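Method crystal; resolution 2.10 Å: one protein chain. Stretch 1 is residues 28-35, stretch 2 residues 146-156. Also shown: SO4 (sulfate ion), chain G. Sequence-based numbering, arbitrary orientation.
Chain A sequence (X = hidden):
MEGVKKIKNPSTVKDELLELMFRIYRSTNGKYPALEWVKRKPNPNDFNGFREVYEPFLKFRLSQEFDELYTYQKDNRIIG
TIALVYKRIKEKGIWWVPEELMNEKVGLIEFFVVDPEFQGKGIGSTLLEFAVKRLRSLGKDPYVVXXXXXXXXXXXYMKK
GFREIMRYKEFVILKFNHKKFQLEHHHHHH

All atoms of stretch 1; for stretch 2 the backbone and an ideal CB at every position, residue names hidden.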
# COMPACT_ATOMS: atom_id res chain seq x y z
N THR A 28 6.62 -1.35 -8.80
CA THR A 28 5.38 -1.39 -8.01
C THR A 28 4.23 -2.07 -8.77
O THR A 28 3.08 -2.04 -8.32
CB THR A 28 4.89 0.03 -7.63
OG1 THR A 28 4.56 0.76 -8.82
CG2 THR A 28 5.99 0.77 -6.86
N ASN A 29 4.54 -2.65 -9.91
CA ASN A 29 3.53 -3.33 -10.72
C ASN A 29 2.35 -2.44 -11.09
O ASN A 29 1.19 -2.81 -10.90
CB ASN A 29 3.03 -4.58 -10.00
CG ASN A 29 2.45 -5.60 -10.95
OD1 ASN A 29 1.38 -5.40 -11.53
ND2 ASN A 29 3.17 -6.70 -11.13
N GLY A 30 2.65 -1.26 -11.62
CA GLY A 30 1.60 -0.33 -12.04
C GLY A 30 0.93 0.47 -10.95
O GLY A 30 -0.02 1.21 -11.21
N LYS A 31 1.43 0.35 -9.72
CA LYS A 31 0.85 1.07 -8.59
C LYS A 31 1.15 2.56 -8.60
O LYS A 31 0.25 3.39 -8.49
CB LYS A 31 1.35 0.46 -7.29
CG LYS A 31 0.43 0.67 -6.12
CD LYS A 31 0.07 -0.66 -5.48
CE LYS A 31 1.29 -1.32 -4.86
NZ LYS A 31 1.03 -2.73 -4.47
N TYR A 32 2.43 2.90 -8.75
CA TYR A 32 2.87 4.29 -8.76
C TYR A 32 3.77 4.56 -9.95
O TYR A 32 4.46 3.67 -10.43
CB TYR A 32 3.65 4.59 -7.48
CG TYR A 32 2.91 4.22 -6.20
CD1 TYR A 32 1.83 4.98 -5.75
CD2 TYR A 32 3.29 3.12 -5.44
CE1 TYR A 32 1.15 4.66 -4.58
CE2 TYR A 32 2.63 2.79 -4.26
CZ TYR A 32 1.55 3.57 -3.84
OH TYR A 32 0.88 3.24 -2.70
N PRO A 33 3.77 5.80 -10.46
CA PRO A 33 2.97 6.93 -9.96
C PRO A 33 1.51 6.82 -10.38
O PRO A 33 1.19 6.09 -11.32
CB PRO A 33 3.67 8.14 -10.58
CG PRO A 33 4.18 7.60 -11.88
CD PRO A 33 4.75 6.26 -11.46
N ALA A 34 0.64 7.53 -9.68
CA ALA A 34 -0.80 7.50 -9.96
C ALA A 34 -1.15 8.01 -11.36
O ALA A 34 -0.55 8.96 -11.84
CB ALA A 34 -1.56 8.31 -8.91
N LEU A 35 -2.12 7.37 -11.99
CA LEU A 35 -2.56 7.75 -13.33
C LEU A 35 -4.07 8.00 -13.34
O LEU A 35 -4.83 7.32 -14.03
CB LEU A 35 -2.22 6.65 -14.34
CG LEU A 35 -0.74 6.30 -14.48
CD1 LEU A 35 -0.59 5.10 -15.40
CD2 LEU A 35 0.03 7.50 -15.03
N UNK A 146 -3.10 11.31 -0.92
CA UNK A 146 -2.80 9.90 -1.04
C UNK A 146 -4.03 9.19 -1.55
O UNK A 146 -5.15 9.65 -1.36
CB UNK A 146 -2.34 9.31 0.29
N UNK A 147 -3.81 8.05 -2.18
CA UNK A 147 -4.89 7.28 -2.76
C UNK A 147 -5.02 5.92 -2.09
O UNK A 147 -4.29 4.99 -2.41
CB UNK A 147 -4.67 7.11 -4.26
N UNK A 148 -5.97 5.78 -1.16
CA UNK A 148 -6.17 4.51 -0.45
C UNK A 148 -6.43 3.27 -1.31
O UNK A 148 -6.08 2.17 -0.91
CB UNK A 148 -7.35 4.67 0.51
N UNK A 149 -7.02 3.44 -2.49
CA UNK A 149 -7.30 2.28 -3.33
C UNK A 149 -5.99 1.64 -3.81
O UNK A 149 -6.02 0.61 -4.50
CB UNK A 149 -8.17 2.68 -4.52
N UNK A 150 -4.86 2.24 -3.46
CA UNK A 150 -3.57 1.70 -3.87
C UNK A 150 -2.95 0.82 -2.78
O UNK A 150 -1.84 0.32 -2.94
CB UNK A 150 -2.62 2.84 -4.23
N UNK A 151 -3.67 0.66 -1.68
CA UNK A 151 -3.19 -0.19 -0.59
C UNK A 151 -2.91 -1.54 -1.21
O UNK A 151 -3.70 -2.05 -2.00
CB UNK A 151 -4.19 -0.29 0.56
N UNK A 152 -1.77 -2.13 -0.85
CA UNK A 152 -1.32 -3.41 -1.40
C UNK A 152 -2.36 -4.52 -1.56
O UNK A 152 -2.53 -5.05 -2.66
CB UNK A 152 -0.20 -3.94 -0.51
N UNK A 153 -3.04 -4.90 -0.49
CA UNK A 153 -4.01 -5.97 -0.59
C UNK A 153 -5.20 -5.63 -1.47
O UNK A 153 -5.60 -6.41 -2.33
CB UNK A 153 -4.50 -6.35 0.81
N UNK A 154 -5.78 -4.46 -1.25
CA UNK A 154 -6.92 -4.06 -2.05
C UNK A 154 -6.56 -4.07 -3.53
O UNK A 154 -7.28 -4.63 -4.34
CB UNK A 154 -7.41 -2.67 -1.63
N UNK A 155 -5.43 -3.47 -3.86
CA UNK A 155 -4.96 -3.41 -5.24
C UNK A 155 -4.85 -4.82 -5.83
O UNK A 155 -5.33 -5.09 -6.94
CB UNK A 155 -3.61 -2.69 -5.31
N UNK A 156 -4.22 -5.72 -5.09
CA UNK A 156 -4.05 -7.10 -5.56
C UNK A 156 -5.40 -7.79 -5.77
O UNK A 156 -5.68 -8.33 -6.85
CB UNK A 156 -3.21 -7.90 -4.56
S SO4 G . 1.62 -14.01 -7.60
O1 SO4 G . 0.87 -15.16 -8.11
O2 SO4 G . 2.01 -14.24 -6.19
O3 SO4 G . 0.78 -12.81 -7.69
O4 SO4 G . 2.84 -13.81 -8.40

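Position 146 has an extended backbone, and its CB points sideways with nothing of stretch 1 close by. The contact sets no rule here; many residues would fit, beta-branched ones comfortably. It is Thr 146.

At position 147 CA-to-CB points toward stretch 1, yet the CA of position 147 lies 8.3 Å from the CA of Ala 34, and even an ideal CB falls short of contact. Ala 34 offers a bare methyl, so the site asks for reach and an apolar end: a long aliphatic chain or an aromatic ring. The residue is Phe 147. With chi1 in m, its ring spans the gap and brings CE2 to 3.5 Å from Ala 34 CB, an apolar contact made obliquely to the ring.

Positions 148 and 149 are out of reach. The first has a phi of -57° and opens a 3-10 turn, which proline suits among others; it is Pro 148. Stretch 1 sets no demand on the second, which could hold many residues, and it is Asn 149.

Position 150 comes close through its backbone, the CA of position 150 lying 6.5 Å from the CA of Lys 31. CB points toward stretch 1, with the ideal CB of position 150 3.8 Å from Tyr 32 OH and 4.2 Å from Lys 31 CG. Between the ring of Tyr 32 and the aliphatic part of Lys 31, a medium apolar chain such as leucine, isoleucine or methionine would suit. The deposited Leu 150, m at chi1 and t at chi2, sets CD1 3.6 Å from Tyr 32 CE1. Its backbone contributes too: one water donates both to Leu 150 O, 2.9 Å from the water oxygen, and to Tyr 32 OH, 2.6 Å from it, while Lys 31 CD packs 3.3 Å from Leu 150 O.

Position 151 turns its CB away and immediately precedes a helix, so its demand is local: an N-cap acceptor, as Ser, Thr, Asp, Asn or Glu can supply. Glu 151 does this, OE1 accepting from the backbone N of position 154 at 2.7 Å and OE2 from the backbone N of position 153 at 3.0 Å.

At position 152, CB points sideways and the ideal CB is 4.3 Å from Lys 31 NZ. A small residue would leave the ammonium room; an acidic one could offer it a partner. Ala 152 takes the small option, its CB 4.2 Å from Lys 31 NZ.

Position 153 turns its CB away and position 154 is out of reach, so stretch 1 leaves both open to helix-compatible residues; they are Tyr 153 and Ser 154.

Position 155 points toward stretch 1, its ideal CB 4.2 Å from Lys 31 CD. Farther out wait the carbonyls of Asn 29 and Gly 30, so a flat, long side chain ending in a donor would fit well, though a long aliphatic chain could also pack on the lysine. Tyr 155 combines both uses: Lys 31 CD sits over one ring face, 4.0 Å from the ring centroid, while Tyr 155 OH lies 3.3 Å from Asn 29 O and 3.2 Å from Gly 30 O, and which of them takes its proton is open.

Position 156 points sideways, free of stretch 1, so many helix-compatible residues would fit. Tyr 156 OH instead donates to sulfate O3 at 2.7 Å.

Stretch 2, residues 146-156: TFPNLEAYSYY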
# COMPACT_ATOMS: atom_id res chain seq x y z
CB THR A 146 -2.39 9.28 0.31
OG1 THR A 146 -3.53 9.28 1.18
CG2 THR A 146 -1.28 10.08 0.94
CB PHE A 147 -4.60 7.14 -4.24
CG PHE A 147 -4.19 8.43 -4.89
CD1 PHE A 147 -5.13 9.45 -5.06
CD2 PHE A 147 -2.89 8.64 -5.31
CE1 PHE A 147 -4.76 10.66 -5.64
CE2 PHE A 147 -2.51 9.84 -5.89
CZ PHE A 147 -3.45 10.86 -6.06
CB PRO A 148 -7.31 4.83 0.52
CG PRO A 148 -8.08 5.89 -0.18
CD PRO A 148 -7.01 6.76 -0.79
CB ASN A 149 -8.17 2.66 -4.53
CG ASN A 149 -7.36 3.21 -5.69
OD1 ASN A 149 -6.97 4.38 -5.69
ND2 ASN A 149 -7.10 2.37 -6.68
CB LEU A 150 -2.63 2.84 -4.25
CG LEU A 150 -3.17 3.64 -5.45
CD1 LEU A 150 -2.18 4.73 -5.82
CD2 LEU A 150 -3.40 2.70 -6.64
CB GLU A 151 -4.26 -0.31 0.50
CG GLU A 151 -3.85 -1.12 1.73
CD GLU A 151 -4.05 -2.62 1.55
OE1 GLU A 151 -5.02 -3.03 0.88
OE2 GLU A 151 -3.24 -3.40 2.09
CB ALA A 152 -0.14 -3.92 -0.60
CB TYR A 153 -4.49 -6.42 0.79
CG TYR A 153 -3.54 -7.38 1.46
CD1 TYR A 153 -2.49 -6.91 2.24
CD2 TYR A 153 -3.67 -8.75 1.26
CE1 TYR A 153 -1.58 -7.80 2.82
CE2 TYR A 153 -2.77 -9.65 1.83
CZ TYR A 153 -1.72 -9.16 2.61
OH TYR A 153 -0.82 -10.04 3.16
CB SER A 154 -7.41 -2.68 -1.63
OG SER A 154 -8.63 -2.40 -2.28
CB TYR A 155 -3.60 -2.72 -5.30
CG TYR A 155 -3.13 -2.39 -6.70
CD1 TYR A 155 -3.69 -1.34 -7.42
CD2 TYR A 155 -2.09 -3.12 -7.30
CE1 TYR A 155 -3.23 -1.01 -8.70
CE2 TYR A 155 -1.62 -2.79 -8.57
CZ TYR A 155 -2.21 -1.73 -9.26
OH TYR A 155 -1.74 -1.39 -10.50
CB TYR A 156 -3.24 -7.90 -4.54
CG TYR A 156 -2.80 -9.26 -5.04
CD1 TYR A 156 -1.64 -9.40 -5.80
CD2 TYR A 156 -3.54 -10.40 -4.73
CE1 TYR A 156 -1.21 -10.65 -6.23
CE2 TYR A 156 -3.12 -11.66 -5.16
CZ TYR A 156 -1.95 -11.78 -5.90
OH TYR A 156 -1.52 -13.01 -6.31
O HOH W 1 0.46 1.11 -1.30
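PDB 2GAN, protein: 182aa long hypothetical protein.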